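DNA polymerase (Bacillus phage phi29, PDB 2PY5) copies the phage genome by protein-primed DNA synthesis with strand displacement, processively and accurately, and also carries a proofreading 3'-5' exonuclease. Local coordinates at residues 7-12 against 29-34; 140-145 against 163-168; 272-277 against 345-350; 285-290 against 323-328. The protein carries 2 engineered substitutions. One frame throughout, in Å; residues are numbered along the deposited sequence.

Contact 1. Residues 7-12 against 29-34; sequences KMYSCA and YMNIED. Engineered in segment 7-12: Ala12 (natural residue Asp).
Met30 O takes the backbone N-H of Ser10, with Ser10 N 2.8 Å away, and the CA-H of Tyr9 leans on the same oxygen. The return bond from Met30 N to Ser10 O is equally short but more bent, 134° at the hydrogen. Two residues along, Ile32 N reaches Met8 O at 2.8 Å, almost straight. Beside it, Ile32 CD1 rests on Met8 CB, 3.8 Å away, and a water joins Met8 N to Glu33 OE1. The Met8 side chain crosses that of Glu33 at about a right angle, with Met8 CE 3.7 Å from Glu33 CG.

Tyr9, Cys11 and Tyr29 share one face of the sheet. Tyr29 CB meets Cys11 SG at 3.8 Å, and Tyr29 CD1 meets Tyr9 CD2 at 3.7 Å, the two ring planes 89° apart. Trp50 stacks on Tyr29 and meets Tyr9 edge-to-face, while Glu37 binds both Tyr9 OH and Lys7 NZ. Ser10 points to the other face, where its OG bonds Ile170 O of helix 160-182. This is the antiparallel beta hairpin of strands 8-15 and 24-31 in the exonuclease region; it carries the engineered Ala12 at a position essential for exonucleolysis.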
# COMPACT_ATOMS: atom_id res chain seq x y z
N LYS F 7 -14.54 18.47 17.34
CA LYS F 7 -15.18 18.34 16.04
C LYS F 7 -14.17 17.82 15.02
O LYS F 7 -12.96 17.93 15.23
CB LYS F 7 -15.74 19.68 15.58
CG LYS F 7 -16.97 20.15 16.37
CD LYS F 7 -17.41 21.52 15.86
CE LYS F 7 -18.91 21.69 15.83
NZ LYS F 7 -19.29 22.92 15.05
N MET F 8 -14.69 17.26 13.92
CA MET F 8 -13.88 16.71 12.84
C MET F 8 -14.38 17.24 11.51
O MET F 8 -15.60 17.24 11.25
CB MET F 8 -13.96 15.18 12.81
CG MET F 8 -13.69 14.51 14.13
SD MET F 8 -14.08 12.74 14.12
CE MET F 8 -15.83 12.74 13.76
N TYR F 9 -13.44 17.63 10.66
CA TYR F 9 -13.77 18.20 9.36
C TYR F 9 -13.03 17.51 8.26
O TYR F 9 -11.85 17.21 8.41
CB TYR F 9 -13.42 19.69 9.31
CG TYR F 9 -14.29 20.54 10.21
CD1 TYR F 9 -14.00 20.68 11.56
CD2 TYR F 9 -15.41 21.18 9.71
CE1 TYR F 9 -14.79 21.46 12.39
CE2 TYR F 9 -16.21 21.94 10.52
CZ TYR F 9 -15.91 22.09 11.86
OH TYR F 9 -16.73 22.86 12.67
N SER F 10 -13.72 17.33 7.14
CA SER F 10 -13.14 16.94 5.86
C SER F 10 -12.84 18.19 5.03
O SER F 10 -13.72 19.01 4.81
CB SER F 10 -14.16 16.10 5.10
OG SER F 10 -13.67 15.77 3.82
N CYS F 11 -11.59 18.29 4.57
CA CYS F 11 -11.09 19.50 3.89
C CYS F 11 -10.45 19.21 2.55
O CYS F 11 -9.99 18.12 2.29
CB CYS F 11 -10.05 20.16 4.79
SG CYS F 11 -10.65 20.65 6.42
N ALA F 12 -10.40 20.22 1.68
CA ALA F 12 -9.69 20.11 0.41
C ALA F 12 -9.25 21.47 -0.07
O ALA F 12 -9.86 22.49 0.28
CB ALA F 12 -10.58 19.48 -0.65
N TYR F 29 -14.21 23.11 3.62
CA TYR F 29 -14.31 22.26 4.81
C TYR F 29 -15.74 21.84 5.06
O TYR F 29 -16.65 22.55 4.74
CB TYR F 29 -13.70 22.92 6.06
CG TYR F 29 -14.41 24.15 6.60
CD1 TYR F 29 -15.62 24.04 7.32
CD2 TYR F 29 -13.86 25.41 6.43
CE1 TYR F 29 -16.26 25.16 7.83
CE2 TYR F 29 -14.50 26.54 6.94
CZ TYR F 29 -15.70 26.40 7.65
OH TYR F 29 -16.35 27.50 8.16
N MET F 30 -15.90 20.64 5.63
CA MET F 30 -17.23 20.09 5.92
C MET F 30 -17.14 19.26 7.20
O MET F 30 -16.29 18.39 7.31
CB MET F 30 -17.73 19.22 4.76
CG MET F 30 -19.07 18.57 5.02
SD MET F 30 -19.79 17.71 3.61
CE MET F 30 -20.42 19.08 2.66
N ASN F 31 -18.05 19.54 8.15
CA ASN F 31 -18.15 18.83 9.42
C ASN F 31 -18.55 17.38 9.12
O ASN F 31 -19.60 17.13 8.54
CB ASN F 31 -19.17 19.56 10.28
CG ASN F 31 -19.27 19.05 11.71
OD1 ASN F 31 -19.64 19.81 12.62
ND2 ASN F 31 -19.00 17.80 11.92
N ILE F 32 -17.69 16.44 9.50
CA ILE F 32 -17.86 15.01 9.22
C ILE F 32 -19.11 14.45 9.89
O ILE F 32 -19.74 13.52 9.36
CB ILE F 32 -16.58 14.24 9.66
CG1 ILE F 32 -15.44 14.57 8.71
CG2 ILE F 32 -16.79 12.72 9.69
CD1 ILE F 32 -14.06 14.08 9.18
N GLU F 33 -19.46 15.02 11.03
CA GLU F 33 -20.65 14.60 11.78
C GLU F 33 -21.92 15.27 11.30
O GLU F 33 -22.99 14.70 11.42
CB GLU F 33 -20.46 14.86 13.28
CG GLU F 33 -19.26 14.13 13.88
CD GLU F 33 -19.10 14.39 15.36
OE1 GLU F 33 -18.83 15.55 15.74
OE2 GLU F 33 -19.25 13.43 16.16
N ASP F 34 -21.81 16.49 10.76
CA ASP F 34 -22.95 17.26 10.29
C ASP F 34 -22.61 17.85 8.93
O ASP F 34 -22.12 18.99 8.83
CB ASP F 34 -23.30 18.38 11.28
CG ASP F 34 -24.42 19.29 10.78
OD1 ASP F 34 -25.13 18.91 9.81
OD2 ASP F 34 -24.58 20.38 11.35
O HOH W 1 -17.53 17.07 14.11

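Contact 2. Residues 140-145 against 163-168; sequences TVLKGD and YAYIKN
Asn168 turns its amide so that both ends grip the loop backbone on either side of Val141. Its CG is anti to the backbone N (chi1 -180°), extending from helix 160-182 to the loop. ND2 gives a bond to Thr140 O at 3.0 Å, in the amide plane, while OD1 receives Leu142 N at 2.9 Å along a nearly straight N-H, 170° at the hydrogen, the donor standing above the carbonyl plane. Leu142 slides past Asn168 in the opposite direction, bringing its CD1 to Ala164 CB at 3.9 Å.

One helical turn back, Tyr165 presents its ring edge to Lys143 O, and its OH donates to a lone pair of that oxygen at 2.6 Å. Asp145 C lies over one face of the ring, offset toward the rim, and Asp145 O comes 3.6 Å from Tyr165 CE2. The Asp145 side chain points away from the helix; it is a magnesium ligand, as is Asp169, the residue after Asn168. The three hydrogen bonds thus hold the loop to the helix just before one ligand and beside the other. Lys131 of helix 130-136 also holds this loop, through Leu142 O and Gly144 O, while Tyr163 and Ile166 pack helix 160-182 on Ile40 of strand 38-41.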
# COMPACT_ATOMS: atom_id res chain seq x y z
N THR F 140 -22.36 9.35 -3.44
CA THR F 140 -22.60 10.19 -4.62
C THR F 140 -21.31 10.85 -5.08
O THR F 140 -20.57 11.40 -4.27
CB THR F 140 -23.65 11.28 -4.34
OG1 THR F 140 -24.87 10.66 -3.92
CG2 THR F 140 -23.91 12.10 -5.59
N VAL F 141 -21.04 10.77 -6.38
CA VAL F 141 -19.86 11.40 -6.97
C VAL F 141 -20.21 12.05 -8.30
O VAL F 141 -20.93 11.47 -9.11
CB VAL F 141 -18.69 10.40 -7.17
CG1 VAL F 141 -19.13 9.22 -8.02
CG2 VAL F 141 -17.47 11.10 -7.79
N LEU F 142 -19.71 13.27 -8.51
CA LEU F 142 -19.95 13.99 -9.76
C LEU F 142 -18.97 13.52 -10.83
O LEU F 142 -17.79 13.24 -10.54
CB LEU F 142 -19.80 15.50 -9.54
CG LEU F 142 -20.76 16.13 -8.51
CD1 LEU F 142 -20.52 17.64 -8.40
CD2 LEU F 142 -22.21 15.86 -8.87
N LYS F 143 -19.46 13.43 -12.07
CA LYS F 143 -18.64 12.99 -13.20
C LYS F 143 -17.65 14.07 -13.62
O LYS F 143 -18.00 15.25 -13.69
CB LYS F 143 -19.52 12.64 -14.40
CG LYS F 143 -20.22 11.29 -14.32
CD LYS F 143 -21.04 11.06 -15.59
CE LYS F 143 -21.66 9.67 -15.61
NZ LYS F 143 -22.46 9.45 -16.86
N GLY F 144 -16.42 13.65 -13.91
CA GLY F 144 -15.39 14.53 -14.43
C GLY F 144 -14.50 15.13 -13.37
O GLY F 144 -14.61 14.82 -12.18
N ASP F 145 -13.59 16.00 -13.82
CA ASP F 145 -12.64 16.66 -12.95
C ASP F 145 -12.74 18.17 -13.11
O ASP F 145 -13.34 18.67 -14.05
CB ASP F 145 -11.20 16.24 -13.30
CG ASP F 145 -10.95 14.76 -13.10
OD1 ASP F 145 -11.57 14.13 -12.21
OD2 ASP F 145 -10.10 14.22 -13.85
N TYR F 163 -17.44 24.91 -7.51
CA TYR F 163 -17.97 24.85 -6.14
C TYR F 163 -18.60 23.48 -5.87
O TYR F 163 -18.36 22.89 -4.82
CB TYR F 163 -19.01 25.97 -5.96
CG TYR F 163 -19.56 26.17 -4.56
CD1 TYR F 163 -19.12 27.23 -3.76
CD2 TYR F 163 -20.56 25.34 -4.05
CE1 TYR F 163 -19.65 27.44 -2.49
CE2 TYR F 163 -21.09 25.53 -2.78
CZ TYR F 163 -20.63 26.59 -2.01
OH TYR F 163 -21.16 26.80 -0.76
N ALA F 164 -19.38 23.00 -6.82
CA ALA F 164 -20.04 21.70 -6.71
C ALA F 164 -19.03 20.56 -6.65
O ALA F 164 -19.21 19.61 -5.87
CB ALA F 164 -21.01 21.50 -7.87
N TYR F 165 -17.97 20.64 -7.45
CA TYR F 165 -16.92 19.62 -7.43
C TYR F 165 -16.21 19.58 -6.07
O TYR F 165 -15.93 18.52 -5.52
CB TYR F 165 -15.87 19.88 -8.51
CG TYR F 165 -16.16 19.28 -9.87
CD1 TYR F 165 -16.43 17.92 -10.02
CD2 TYR F 165 -16.13 20.08 -11.02
CE1 TYR F 165 -16.69 17.38 -11.27
CE2 TYR F 165 -16.39 19.54 -12.27
CZ TYR F 165 -16.66 18.19 -12.39
OH TYR F 165 -16.92 17.65 -13.64
N ILE F 166 -15.90 20.76 -5.54
CA ILE F 166 -15.20 20.86 -4.27
C ILE F 166 -16.08 20.33 -3.13
O ILE F 166 -15.62 19.55 -2.29
CB ILE F 166 -14.76 22.34 -3.98
CG1 ILE F 166 -13.76 22.81 -5.05
CG2 ILE F 166 -14.15 22.46 -2.57
CD1 ILE F 166 -13.61 24.34 -5.14
N LYS F 167 -17.34 20.72 -3.13
CA LYS F 167 -18.29 20.25 -2.14
C LYS F 167 -18.44 18.72 -2.21
O LYS F 167 -18.52 18.05 -1.17
CB LYS F 167 -19.66 20.90 -2.36
CG LYS F 167 -20.60 20.70 -1.21
CD LYS F 167 -21.91 21.36 -1.47
CE LYS F 167 -22.89 21.08 -0.35
NZ LYS F 167 -24.19 21.75 -0.58
N ASN F 168 -18.47 18.18 -3.42
CA ASN F 168 -18.60 16.73 -3.60
C ASN F 168 -17.36 16.01 -3.07
O ASN F 168 -17.47 14.99 -2.37
CB ASN F 168 -18.82 16.40 -5.08
CG ASN F 168 -18.96 14.92 -5.34
OD1 ASN F 168 -18.32 14.37 -6.24
ND2 ASN F 168 -19.82 14.26 -4.56

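Contact 3. Residues 272-277 against 345-350; sequences EGKYVW and VEYISG
Lys274 covers one face of the Tyr347 ring, where the loop after strand 267-272 leaves the antiparallel sheet it shares with strand 340-356 in the polymerization region. Lys274 and Tyr347 run side by side and point the same way. At the base, Lys274 CB is 3.7 Å from Tyr347 CG. Lys274 CG comes next and sits over the middle of the ring, 3.8 Å from the Tyr347 centroid, as a CH-pi contact. Then Lys274 CD passes Tyr347 CE1 at 3.9 Å. The last methylene, Lys274 CE, meets Tyr347 CZ at 3.7 Å. There the chain bends (chi4 -78°), and Lys274 NZ is left 5.5 Å from the Tyr347 centroid, at most a weak cation-pi attraction. The phenol's OH has a firmer polar partner in Lys337 NZ.

Behind this pair the backbones meet at Gly273, whose positive phi favours glycine. Gly273 N bonds Ile348 O at 2.9 Å, the donor standing 56° above the carbonyl plane, and the CA-H of the same glycine points at the carbonyl oxygen of Tyr347. Gln286 of strand 283-294 fixes the loop further, binding Gly273 O and Tyr275 N through its amide. One residue earlier, Glu272 and Ser349 form an antiparallel non-hydrogen-bonded pair with side chains on one face; the glutamate bends at chi2 and Glu272 OE2 comes 3.7 Å from Ser349 CB.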
# COMPACT_ATOMS: atom_id res chain seq x y z
N GLU F 272 24.54 -20.14 16.73
CA GLU F 272 25.65 -19.95 15.78
C GLU F 272 25.65 -21.11 14.79
O GLU F 272 25.18 -22.21 15.10
CB GLU F 272 27.00 -19.83 16.51
CG GLU F 272 27.12 -18.61 17.42
CD GLU F 272 26.87 -17.27 16.71
OE1 GLU F 272 27.75 -16.83 15.93
OE2 GLU F 272 25.81 -16.65 16.94
N GLY F 273 26.16 -20.86 13.59
CA GLY F 273 26.24 -21.90 12.59
C GLY F 273 24.91 -22.26 11.99
O GLY F 273 24.04 -21.40 11.86
N LYS F 274 24.78 -23.53 11.60
CA LYS F 274 23.59 -24.05 10.94
C LYS F 274 22.55 -24.50 11.96
O LYS F 274 22.89 -25.20 12.92
CB LYS F 274 23.95 -25.24 10.05
CG LYS F 274 22.84 -25.76 9.15
CD LYS F 274 23.32 -26.98 8.36
CE LYS F 274 22.38 -27.40 7.26
NZ LYS F 274 21.20 -28.16 7.77
N TYR F 275 21.30 -24.10 11.74
CA TYR F 275 20.16 -24.53 12.58
C TYR F 275 20.13 -26.06 12.72
O TYR F 275 20.29 -26.77 11.73
CB TYR F 275 18.87 -24.05 11.95
CG TYR F 275 17.60 -24.57 12.55
CD1 TYR F 275 17.09 -24.04 13.73
CD2 TYR F 275 16.86 -25.54 11.90
CE1 TYR F 275 15.91 -24.51 14.28
CE2 TYR F 275 15.68 -26.02 12.43
CZ TYR F 275 15.20 -25.49 13.62
OH TYR F 275 14.00 -25.94 14.15
N VAL F 276 19.93 -26.52 13.95
CA VAL F 276 19.65 -27.94 14.26
C VAL F 276 18.17 -28.05 14.60
O VAL F 276 17.63 -27.26 15.38
CB VAL F 276 20.51 -28.48 15.41
CG1 VAL F 276 20.11 -29.92 15.78
CG2 VAL F 276 22.00 -28.40 15.05
N TRP F 277 17.50 -29.00 13.94
CA TRP F 277 16.06 -29.25 14.14
C TRP F 277 15.69 -29.26 15.60
O TRP F 277 16.31 -29.97 16.41
CB TRP F 277 15.66 -30.58 13.50
CG TRP F 277 14.22 -31.07 13.82
CD1 TRP F 277 13.88 -32.22 14.44
CD2 TRP F 277 12.99 -30.40 13.51
NE1 TRP F 277 12.51 -32.31 14.55
CE2 TRP F 277 11.94 -31.21 13.98
CE3 TRP F 277 12.67 -29.19 12.88
CZ2 TRP F 277 10.60 -30.86 13.85
CZ3 TRP F 277 11.34 -28.85 12.76
CH2 TRP F 277 10.32 -29.68 13.24
N VAL F 345 29.05 -22.56 0.64
CA VAL F 345 28.02 -22.21 1.63
C VAL F 345 28.65 -22.09 3.01
O VAL F 345 29.39 -22.96 3.45
CB VAL F 345 26.90 -23.25 1.66
CG1 VAL F 345 25.85 -22.90 2.70
CG2 VAL F 345 26.25 -23.38 0.28
N GLU F 346 28.36 -20.97 3.67
CA GLU F 346 28.78 -20.74 5.03
C GLU F 346 27.53 -20.43 5.83
O GLU F 346 26.84 -19.47 5.54
CB GLU F 346 29.81 -19.60 5.10
CG GLU F 346 31.07 -19.88 4.27
CD GLU F 346 32.19 -18.89 4.48
OE1 GLU F 346 31.91 -17.68 4.59
OE2 GLU F 346 33.36 -19.32 4.50
N TYR F 347 27.21 -21.31 6.78
CA TYR F 347 26.10 -21.05 7.71
C TYR F 347 26.64 -20.25 8.88
O TYR F 347 27.47 -20.73 9.65
CB TYR F 347 25.50 -22.38 8.19
CG TYR F 347 24.77 -23.13 7.12
CD1 TYR F 347 25.38 -24.15 6.40
CD2 TYR F 347 23.45 -22.82 6.82
CE1 TYR F 347 24.69 -24.84 5.40
CE2 TYR F 347 22.76 -23.50 5.84
CZ TYR F 347 23.37 -24.51 5.13
OH TYR F 347 22.63 -25.16 4.16
N ILE F 348 26.17 -19.02 9.02
CA ILE F 348 26.81 -18.07 9.93
C ILE F 348 26.20 -18.14 11.33
O ILE F 348 26.88 -18.40 12.32
CB ILE F 348 26.73 -16.62 9.38
CG1 ILE F 348 27.28 -16.53 7.93
CG2 ILE F 348 27.51 -15.67 10.30
CD1 ILE F 348 28.73 -16.93 7.76
N SER F 349 24.90 -17.89 11.39
CA SER F 349 24.15 -17.83 12.64
C SER F 349 22.67 -17.75 12.30
O SER F 349 22.30 -17.66 11.13
CB SER F 349 24.57 -16.60 13.45
OG SER F 349 23.92 -15.42 12.99
N GLY F 350 21.82 -17.72 13.32
CA GLY F 350 20.42 -17.46 13.08
C GLY F 350 19.60 -17.34 14.35
O GLY F 350 20.15 -17.22 15.45

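Contact 4. Residues 285-290 against 323-328; sequences IQHIRC and IADLWL
His287 lays one face on the indole of Trp327, with Trp327 NE1 over the centre of the imidazole, while the in-plane edge of the imidazole meets Leu326 O and the carboxylate of Asp325. With His287 CG anti to the backbone N (chi1 -175°), the imidazole lies over the five-membered ring of Trp327 in an offset stack, centroids 4.0 Å apart and planes at 13°. His287 CB sits above the six-membered ring of Trp327, 3.5 Å from its centroid, a CH-pi contact over the face. At the indole's edge, Ile285 CG2 touches Trp327 CE3 at 3.9 Å. The guanidinium of Arg289 has Ile323 CG2 over one face, offset toward the rim, and Asp325 OD2 at its edge.

Asp325 therefore joins two bases. Asp325 OD1 takes His287 NE2 on the syn side at 2.6 Å, the donor lying out of the carboxylate plane and the hydrogen bond bent to 141°. Asp325 OD2 uses its anti lone pair for Arg289 NH1 at 2.7 Å, a salt bridge. A carboxylate this close would be expected to favour a protonated imidazole, with the arginine acting against that.

Three antiparallel hydrogen-bonded pairs, Gln286-Leu328, Ile288-Leu326 and Cys290-Ala324, supply six backbone bonds. Their side chains take the other face, where Ile288 and Leu326 lie side by side, CG2 of Ile288 being 4.0 Å from CB of Leu326. Helix 330-339 packs on that face through Leu326 and Leu328, helix 216-223 touches Ile285 and Trp327, and strand 340-356 flanks strand 283-294.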
# COMPACT_ATOMS: atom_id res chain seq x y z
N ILE F 285 15.23 -18.44 11.15
CA ILE F 285 15.84 -17.53 10.16
C ILE F 285 17.32 -17.87 10.21
O ILE F 285 17.92 -17.90 11.28
CB ILE F 285 15.56 -16.05 10.51
CG1 ILE F 285 14.08 -15.72 10.28
CG2 ILE F 285 16.45 -15.10 9.63
CD1 ILE F 285 13.63 -14.37 10.84
N GLN F 286 17.89 -18.13 9.03
CA GLN F 286 19.30 -18.55 8.88
C GLN F 286 20.05 -17.45 8.15
O GLN F 286 19.63 -17.04 7.07
CB GLN F 286 19.37 -19.85 8.09
CG GLN F 286 20.78 -20.40 7.85
CD GLN F 286 21.42 -20.96 9.11
OE1 GLN F 286 20.95 -21.97 9.68
NE2 GLN F 286 22.52 -20.33 9.55
N HIS F 287 21.14 -16.97 8.74
CA HIS F 287 22.11 -16.13 8.05
C HIS F 287 23.07 -17.07 7.32
O HIS F 287 23.73 -17.91 7.96
CB HIS F 287 22.87 -15.24 9.04
CG HIS F 287 23.82 -14.26 8.40
ND1 HIS F 287 24.76 -13.57 9.13
CD2 HIS F 287 23.98 -13.85 7.11
CE1 HIS F 287 25.46 -12.78 8.33
NE2 HIS F 287 24.99 -12.93 7.10
N ILE F 288 23.14 -16.91 6.00
CA ILE F 288 23.92 -17.80 5.13
C ILE F 288 24.66 -16.92 4.14
O ILE F 288 24.11 -15.93 3.68
CB ILE F 288 23.00 -18.82 4.38
CG1 ILE F 288 23.78 -19.71 3.41
CG2 ILE F 288 21.83 -18.12 3.66
CD1 ILE F 288 22.99 -20.91 2.91
N ARG F 289 25.91 -17.29 3.82
CA ARG F 289 26.65 -16.68 2.73
C ARG F 289 26.87 -17.79 1.72
O ARG F 289 27.20 -18.90 2.11
CB ARG F 289 27.98 -16.12 3.20
CG ARG F 289 27.85 -14.83 4.00
CD ARG F 289 29.16 -14.39 4.60
NE ARG F 289 30.10 -13.92 3.58
CZ ARG F 289 30.10 -12.69 3.06
NH1 ARG F 289 29.22 -11.78 3.44
NH2 ARG F 289 31.00 -12.37 2.15
N CYS F 290 26.69 -17.48 0.45
CA CYS F 290 26.89 -18.50 -0.58
C CYS F 290 26.99 -17.88 -1.96
O CYS F 290 26.77 -16.68 -2.14
CB CYS F 290 25.74 -19.51 -0.57
SG CYS F 290 24.15 -18.83 -1.06
N ILE F 323 29.49 -12.69 -3.61
CA ILE F 323 28.95 -13.56 -2.57
C ILE F 323 27.62 -12.99 -2.08
O ILE F 323 27.53 -11.80 -1.76
CB ILE F 323 29.93 -13.70 -1.39
CG1 ILE F 323 31.23 -14.35 -1.87
CG2 ILE F 323 29.30 -14.53 -0.25
CD1 ILE F 323 32.29 -14.34 -0.82
N ALA F 324 26.59 -13.85 -2.03
CA ALA F 324 25.27 -13.48 -1.53
C ALA F 324 25.29 -13.61 -0.02
O ALA F 324 25.64 -14.67 0.51
CB ALA F 324 24.21 -14.37 -2.11
N ASP F 325 24.92 -12.53 0.68
CA ASP F 325 24.83 -12.55 2.13
C ASP F 325 23.35 -12.40 2.47
O ASP F 325 22.77 -11.32 2.28
CB ASP F 325 25.66 -11.43 2.74
CG ASP F 325 25.77 -11.56 4.24
OD1 ASP F 325 24.75 -11.49 4.91
OD2 ASP F 325 26.89 -11.70 4.76
N LEU F 326 22.74 -13.48 2.94
CA LEU F 326 21.30 -13.54 3.08
C LEU F 326 20.86 -13.96 4.46
O LEU F 326 21.47 -14.82 5.07
CB LEU F 326 20.75 -14.56 2.08
CG LEU F 326 21.10 -14.36 0.61
CD1 LEU F 326 20.86 -15.65 -0.17
CD2 LEU F 326 20.31 -13.21 0.03
N TRP F 327 19.77 -13.36 4.94
CA TRP F 327 19.03 -13.86 6.09
C TRP F 327 17.70 -14.38 5.56
O TRP F 327 16.92 -13.59 5.01
CB TRP F 327 18.79 -12.74 7.08
CG TRP F 327 20.02 -12.26 7.75
CD1 TRP F 327 20.99 -11.49 7.20
CD2 TRP F 327 20.42 -12.52 9.10
NE1 TRP F 327 21.98 -11.23 8.14
CE2 TRP F 327 21.64 -11.85 9.31
CE3 TRP F 327 19.84 -13.22 10.17
CZ2 TRP F 327 22.31 -11.88 10.53
CZ3 TRP F 327 20.53 -13.27 11.38
CH2 TRP F 327 21.74 -12.60 11.55
N LEU F 328 17.44 -15.67 5.72
CA LEU F 328 16.29 -16.34 5.11
C LEU F 328 15.47 -17.09 6.14
O LEU F 328 16.01 -17.85 6.94
CB LEU F 328 16.75 -17.36 4.05
CG LEU F 328 17.58 -16.80 2.89
CD1 LEU F 328 18.07 -17.92 2.02
CD2 LEU F 328 16.75 -15.84 2.08

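Overall arrangement
The four contacts form two pairs on opposite sides of the chain's centre. Contacts 1 and 2 belong to the exonuclease region, their centres 16 Å apart, and meet where Met30 packs on Lys167: helix 160-182 links the hairpin to the magnesium-binding loop. Contacts 3 and 4 lie in the polymerization region, centres 10 Å apart, in one antiparallel sheet where strands 283-294 and 340-356 are neighbours. Along the chain contact 1 closes first, then contact 2; contact 3 opens next and closes only after contact 4 is complete. The centre of either exonuclease contact lies 51 to 60 Å from that of either polymerization contact, so the four sample two well-separated parts of the enzyme.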